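Local atomic coordinates of Sodium/sialic acid symporter SiaT (Proteus mirabilis, PDB entry 5NV9), a protein that couples the inward sodium gradient to the uptake of the sialic acid N-acetylneuraminic acid across the bacterial inner membrane. Residues F131-V136 with N349-C354; A137-L142 with Q341-S346. One frame throughout, in Å; residues are numbered along the deposited sequence.

Overall arrangement
Both contacts join the same two transmembrane helices, 118-151 and 328-361, and their centres lie about 10 Å apart. Interaction 1 lies midway along helix 118-151 and toward the C-terminal end of helix 328-361; interaction 2 follows on the first helix and precedes on the second, as expected for an antiparallel pair. They meet where R135 NH2 approaches S343 OG at 3.5 Å and V136 CG1 packs on I344 CG2 at 4.0 Å. The helix pair thus carries R135 of interaction 1, which binds the carboxylate of the sialic acid, and the serine ligands of both sodium sites in interaction 2, with the Na2 ion the nearer to the substrate.

Interaction 1. Residues F131-V136 with N349-C354; sequences FHIGRV and NSISSC. With SLB (N-acetyl-beta-neuraminic acid), chain D.
Helical segments 131-136 and 349-354 come closest at H132 and I351, whose CA atoms lie 7.2 Å apart. The contact is small and apolar, and I351 is its centre: a branched aliphatic side chain long enough to span the gap between two helices. Its CG1 branch stands anti to the carbonyl carbon (chi1 -73°) and runs on extended, which carries the terminal methyl to the other helix. There I351 CD1 rests 3.8 Å from H132 CB, and it also touches I133, with CD1 to CD1 at 4.1 Å. The two isoleucine side chains cross at about a right angle, so they meet through these end methyls instead of lying along each other. H132 offers the contact its CB, while its imidazole leads away; ND1 is hydrogen-bonded to S347 and the ring stacks on F128, which together hold it in place. A histidine suits this position because its aliphatic base packs while its ring finds a polar partner.

On segment 349-354, S350 O accepts hydrogen bonds from C354 N and S353 OG, the latter at 2.7 Å between S353 OG and S350 O. Both donors reach the oxygen from the same face of its plane.

R135 turns elsewhere, toward the substrate. Extended from CG to NE, it presents the edge of its guanidinium to N-acetylneuraminic acid, and R135 NH1 donates to SLB O1B at 3.1 Å, with a nearly straight N-H...O angle of 161°. Its NH2 is hydrogen-bonded to T58 O, at the end of helix 47-58, a second bond that would limit the rotation of the group.

Around the contact, I133 packs on A384 and V136 on S388, both of helix 370-398, and helix 255-258 lies against H132 and S350.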
loop_
_atom_site.group_PDB
_atom_site.type_symbol
_atom_site.label_atom_id
_atom_site.label_comp_id
_atom_site.label_asym_id
_atom_site.label_seq_id
_atom_site.Cartn_x
_atom_site.Cartn_y
_atom_site.Cartn_z
ATOM N N PHE A 131 -4.134 11.381 0.235
ATOM C CA PHE A 131 -3.051 10.535 0.714
ATOM C C PHE A 131 -2.477 9.711 -0.448
ATOM O O PHE A 131 -1.249 9.632 -0.650
ATOM C CB PHE A 131 -3.431 9.594 1.860
ATOM C CG PHE A 131 -2.261 8.761 2.328
ATOM C CD1 PHE A 131 -1.222 9.347 3.052
ATOM C CD2 PHE A 131 -2.111 7.407 1.935
ATOM C CE1 PHE A 131 -0.094 8.589 3.441
ATOM C CE2 PHE A 131 -0.985 6.647 2.310
ATOM C CZ PHE A 131 0.020 7.232 3.063
ATOM N N HIS A 132 -3.361 9.148 -1.247
ATOM C CA HIS A 132 -2.932 8.294 -2.356
ATOM C C HIS A 132 -2.290 8.992 -3.539
ATOM O O HIS A 132 -1.437 8.382 -4.224
ATOM C CB HIS A 132 -4.049 7.333 -2.742
ATOM C CG HIS A 132 -4.111 6.195 -1.792
ATOM N ND1 HIS A 132 -3.643 4.945 -2.114
ATOM C CD2 HIS A 132 -4.369 6.178 -0.477
ATOM C CE1 HIS A 132 -3.705 4.169 -1.057
ATOM N NE2 HIS A 132 -4.158 4.888 -0.047
ATOM N N ILE A 133 -2.660 10.239 -3.776
ATOM C CA ILE A 133 -1.844 11.060 -4.659
ATOM C C ILE A 133 -0.385 11.148 -4.188
ATOM O O ILE A 133 0.552 10.983 -5.008
ATOM C CB ILE A 133 -2.424 12.442 -4.820
ATOM C CG1 ILE A 133 -3.794 12.352 -5.504
ATOM C CG2 ILE A 133 -1.469 13.336 -5.626
ATOM C CD1 ILE A 133 -3.715 12.277 -7.005
ATOM N N GLY A 134 -0.181 11.369 -2.884
ATOM C CA GLY A 134 1.134 11.257 -2.300
ATOM C C GLY A 134 1.787 9.868 -2.384
ATOM O O GLY A 134 2.985 9.760 -2.658
ATOM N N ARG A 135 1.034 8.801 -2.111
ATOM C CA ARG A 135 1.630 7.475 -2.077
ATOM C C ARG A 135 2.206 7.095 -3.464
ATOM O O ARG A 135 3.314 6.520 -3.533
ATOM C CB ARG A 135 0.627 6.428 -1.525
ATOM C CG ARG A 135 1.056 4.976 -1.625
ATOM C CD ARG A 135 -0.027 4.083 -1.059
ATOM N NE ARG A 135 0.085 2.674 -1.414
ATOM C CZ ARG A 135 0.984 1.847 -0.920
ATOM N NH1 ARG A 135 1.864 2.290 -0.006
ATOM N NH2 ARG A 135 1.017 0.564 -1.348
ATOM N N VAL A 136 1.464 7.423 -4.530
ATOM C CA VAL A 136 1.889 7.201 -5.883
ATOM C C VAL A 136 3.214 7.962 -6.173
ATOM O O VAL A 136 4.186 7.367 -6.782
ATOM C CB VAL A 136 0.833 7.640 -6.903
ATOM C CG1 VAL A 136 1.388 7.628 -8.322
ATOM C CG2 VAL A 136 -0.389 6.749 -6.836
ATOM N N ASN A 349 -6.921 3.763 -9.679
ATOM C CA ASN A 349 -8.286 3.295 -9.777
ATOM C C ASN A 349 -9.147 3.608 -8.532
ATOM O O ASN A 349 -10.316 3.993 -8.667
ATOM C CB ASN A 349 -8.345 1.823 -10.094
ATOM C CG ASN A 349 -9.772 1.337 -10.298
ATOM O OD1 ASN A 349 -10.389 0.915 -9.346
ATOM N ND2 ASN A 349 -10.254 1.298 -11.541
ATOM N N SER A 350 -8.574 3.454 -7.340
ATOM C CA SER A 350 -9.322 3.735 -6.105
ATOM C C SER A 350 -9.591 5.153 -5.956
ATOM O O SER A 350 -10.634 5.516 -5.406
ATOM C CB SER A 350 -8.603 3.196 -4.894
ATOM O OG SER A 350 -8.595 1.780 -4.998
ATOM N N ILE A 351 -8.614 5.987 -6.315
ATOM C CA ILE A 351 -8.820 7.454 -6.335
ATOM C C ILE A 351 -9.986 7.801 -7.202
ATOM O O ILE A 351 -10.914 8.522 -6.778
ATOM C CB ILE A 351 -7.608 8.233 -6.762
ATOM C CG1 ILE A 351 -6.573 8.231 -5.668
ATOM C CG2 ILE A 351 -7.977 9.695 -7.066
ATOM C CD1 ILE A 351 -5.152 8.514 -6.156
ATOM N N SER A 352 -9.991 7.294 -8.411
ATOM C CA SER A 352 -11.153 7.498 -9.312
ATOM C C SER A 352 -12.433 6.890 -8.816
ATOM O O SER A 352 -13.454 7.501 -9.034
ATOM C CB SER A 352 -10.879 7.022 -10.697
ATOM O OG SER A 352 -11.989 7.257 -11.546
ATOM N N SER A 353 -12.434 5.729 -8.123
ATOM C CA SER A 353 -13.676 5.205 -7.598
ATOM C C SER A 353 -14.310 6.161 -6.496
ATOM O O SER A 353 -15.530 6.366 -6.469
ATOM C CB SER A 353 -13.485 3.784 -7.016
ATOM O OG SER A 353 -12.777 3.836 -5.752
ATOM N N CYS A 354 -13.466 6.653 -5.583
ATOM C CA CYS A 354 -13.860 7.626 -4.570
ATOM C C CYS A 354 -14.356 8.906 -5.204
ATOM O O CYS A 354 -15.413 9.443 -4.817
ATOM C CB CYS A 354 -12.659 7.935 -3.661
ATOM S SG CYS A 354 -12.237 6.553 -2.570
HETATM C C1 SLB D . 4.402 -0.883 1.145
HETATM C C2 SLB D . 3.686 -1.195 2.430
HETATM C C3 SLB D . 4.324 -0.411 3.552
HETATM C C4 SLB D . 3.794 -0.829 4.943
HETATM C C5 SLB D . 4.107 -2.320 5.068
HETATM C C6 SLB D . 3.442 -3.094 3.910
HETATM C C7 SLB D . 3.703 -4.606 3.915
HETATM C C8 SLB D . 3.042 -5.290 2.747
HETATM C C9 SLB D . 3.161 -6.810 2.845
HETATM C C10 SLB D . 4.459 -3.417 7.250
HETATM C C11 SLB D . 3.738 -4.194 8.321
HETATM N N5 SLB D . 3.636 -2.852 6.355
HETATM O O1A SLB D . 5.360 -1.651 0.786
HETATM O O1B SLB D . 4.050 0.173 0.494
HETATM O O2 SLB D . 2.269 -0.872 2.334
HETATM O O4 SLB D . 4.474 -0.089 6.016
HETATM O O6 SLB D . 3.909 -2.601 2.658
HETATM O O7 SLB D . 5.104 -4.882 3.806
HETATM O O8 SLB D . 1.670 -4.919 2.680
HETATM O O9 SLB D . 2.441 -7.346 3.983
HETATM O O10 SLB D . 5.698 -3.360 7.176
#

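Interaction 2. Residues A137-L142 with Q341-S346; sequences AIITYL and QSSISS. With NA (sodium ion), chain C; NA (sodium ion), chain B.
I139 and I344, the pair with the nearest CA atoms (7.5 Å), make the apolar part of the contact, their side chains sliding past each other in opposite directions with I139 CG2 at 4.1 Å from I344 CG1. From the same residue, I139 CD1 reaches the CB of S343 at 3.5 Å; an extended outer chain (chi2 168°) takes it there. T140 meets I344 at about a right angle, its OG1 3.3 Å from I344 CD1. That hydroxyl is hydrogen-bonded to V136 O of its own helix, an arrangement that lets threonine sit in an apolar interface.

The segments run nearly antiparallel, 158° between directions, with axes 9.9 Å apart. They belong to the LeuT fold of this outward-open symporter, in which the serine-rich segment 341-346 furnishes ligands to both sodium sites, the conserved Na2 and the newly found Na3.

Serine hydroxyls, kept close to the helix by short side chains, and one backbone carbonyl bind the ions. The Na2 ion is held by S342 OG and S343 OG, the latter also having T57 as a polar partner, and completed by the carbonyls of A56, L59 and A339. The Na3 ion takes S342 O, S345 OG and S346 OG, with the carboxylate of D182 supplying the remaining ligands. S345 OG, placed between its backbone N and carbonyl carbon (chi1 68°), also donates to Q341 O on a lone pair in the carbonyl plane.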
loop_
_atom_site.group_PDB
_atom_site.type_symbol
_atom_site.label_atom_id
_atom_site.label_comp_id
_atom_site.label_asym_id
_atom_site.label_seq_id
_atom_site.Cartn_x
_atom_site.Cartn_y
_atom_site.Cartn_z
ATOM N N ALA A 137 3.252 9.252 -5.789
ATOM C CA ALA A 137 4.445 10.112 -6.031
ATOM C C ALA A 137 5.668 9.558 -5.297
ATOM O O ALA A 137 6.734 9.412 -5.880
ATOM C CB ALA A 137 4.191 11.550 -5.639
ATOM N N ILE A 138 5.452 9.125 -4.079
ATOM C CA ILE A 138 6.488 8.543 -3.257
ATOM C C ILE A 138 6.986 7.224 -3.811
ATOM O O ILE A 138 8.205 6.984 -3.822
ATOM C CB ILE A 138 6.052 8.445 -1.785
ATOM C CG1 ILE A 138 5.978 9.874 -1.212
ATOM C CG2 ILE A 138 7.078 7.677 -0.966
ATOM C CD1 ILE A 138 5.562 10.011 0.240
ATOM N N ILE A 139 6.054 6.372 -4.262
ATOM C CA ILE A 139 6.387 5.044 -4.739
ATOM C C ILE A 139 7.276 5.232 -5.990
ATOM O O ILE A 139 8.224 4.522 -6.196
ATOM C CB ILE A 139 5.162 4.187 -5.070
ATOM C CG1 ILE A 139 4.584 3.586 -3.784
ATOM C CG2 ILE A 139 5.551 3.043 -5.989
ATOM C CD1 ILE A 139 3.208 2.970 -3.970
ATOM N N THR A 140 6.882 6.168 -6.839
ATOM C CA THR A 140 7.572 6.450 -8.086
ATOM C C THR A 140 8.977 7.054 -7.851
ATOM O O THR A 140 9.965 6.640 -8.453
ATOM C CB THR A 140 6.650 7.336 -8.926
ATOM O OG1 THR A 140 5.430 6.630 -9.129
ATOM C CG2 THR A 140 7.276 7.702 -10.222
ATOM N N TYR A 141 9.047 8.006 -6.938
ATOM C CA TYR A 141 10.290 8.603 -6.461
ATOM C C TYR A 141 11.294 7.604 -5.941
ATOM O O TYR A 141 12.431 7.639 -6.413
ATOM C CB TYR A 141 9.982 9.684 -5.405
ATOM C CG TYR A 141 11.226 10.355 -4.839
ATOM C CD1 TYR A 141 12.049 11.112 -5.647
ATOM C CD2 TYR A 141 11.559 10.231 -3.505
ATOM C CE1 TYR A 141 13.192 11.722 -5.144
ATOM C CE2 TYR A 141 12.690 10.843 -2.988
ATOM C CZ TYR A 141 13.501 11.587 -3.820
ATOM O OH TYR A 141 14.626 12.209 -3.327
ATOM N N LEU A 142 10.900 6.715 -5.003
ATOM C CA LEU A 142 11.793 5.693 -4.483
ATOM C C LEU A 142 12.307 4.732 -5.570
ATOM O O LEU A 142 13.458 4.379 -5.559
ATOM C CB LEU A 142 11.146 4.808 -3.439
ATOM C CG LEU A 142 10.570 5.377 -2.178
ATOM C CD1 LEU A 142 10.238 4.176 -1.284
ATOM C CD2 LEU A 142 11.532 6.336 -1.508
ATOM N N GLN A 341 4.303 -0.653 -9.734
ATOM C CA GLN A 341 3.141 -0.545 -10.590
ATOM C C GLN A 341 1.858 -1.195 -10.085
ATOM O O GLN A 341 0.800 -0.680 -10.311
ATOM C CB GLN A 341 3.489 -1.066 -11.978
ATOM C CG GLN A 341 4.489 -0.146 -12.673
ATOM C CD GLN A 341 4.940 -0.639 -14.033
ATOM O OE1 GLN A 341 5.182 -1.833 -14.235
ATOM N NE2 GLN A 341 5.087 0.310 -14.995
ATOM N N SER A 342 1.935 -2.336 -9.419
ATOM C CA SER A 342 0.791 -2.901 -8.866
ATOM C C SER A 342 0.186 -1.979 -7.762
ATOM O O SER A 342 -0.974 -2.032 -7.500
ATOM C CB SER A 342 1.124 -4.277 -8.264
ATOM O OG SER A 342 2.252 -4.192 -7.406
ATOM N N SER A 343 1.002 -1.188 -7.102
ATOM C CA SER A 343 0.511 -0.254 -6.049
ATOM C C SER A 343 -0.013 1.038 -6.670
ATOM O O SER A 343 -1.094 1.534 -6.289
ATOM C CB SER A 343 1.661 0.019 -5.048
ATOM O OG SER A 343 1.923 -1.180 -4.289
ATOM N N ILE A 344 0.732 1.538 -7.671
ATOM C CA ILE A 344 0.312 2.717 -8.418
ATOM C C ILE A 344 -1.063 2.510 -9.153
ATOM O O ILE A 344 -1.986 3.385 -9.089
ATOM C CB ILE A 344 1.350 3.172 -9.417
ATOM C CG1 ILE A 344 2.593 3.680 -8.688
ATOM C CG2 ILE A 344 0.810 4.268 -10.331
ATOM C CD1 ILE A 344 3.746 3.883 -9.635
ATOM N N SER A 345 -1.226 1.361 -9.779
ATOM C CA SER A 345 -2.419 1.142 -10.557
ATOM C C SER A 345 -3.642 1.088 -9.621
ATOM O O SER A 345 -4.701 1.666 -9.925
ATOM C CB SER A 345 -2.282 -0.128 -11.331
ATOM O OG SER A 345 -2.291 -1.236 -10.428
ATOM N N SER A 346 -3.514 0.381 -8.491
ATOM C CA SER A 346 -4.582 0.271 -7.541
ATOM C C SER A 346 -4.962 1.586 -6.890
ATOM O O SER A 346 -6.144 1.800 -6.593
ATOM C CB SER A 346 -4.250 -0.701 -6.379
ATOM O OG SER A 346 -4.077 -1.997 -6.848
HETATM NA NA NA C . -2.927 -2.786 -8.573
HETATM NA NA NA B . 2.725 -3.176 -5.302
#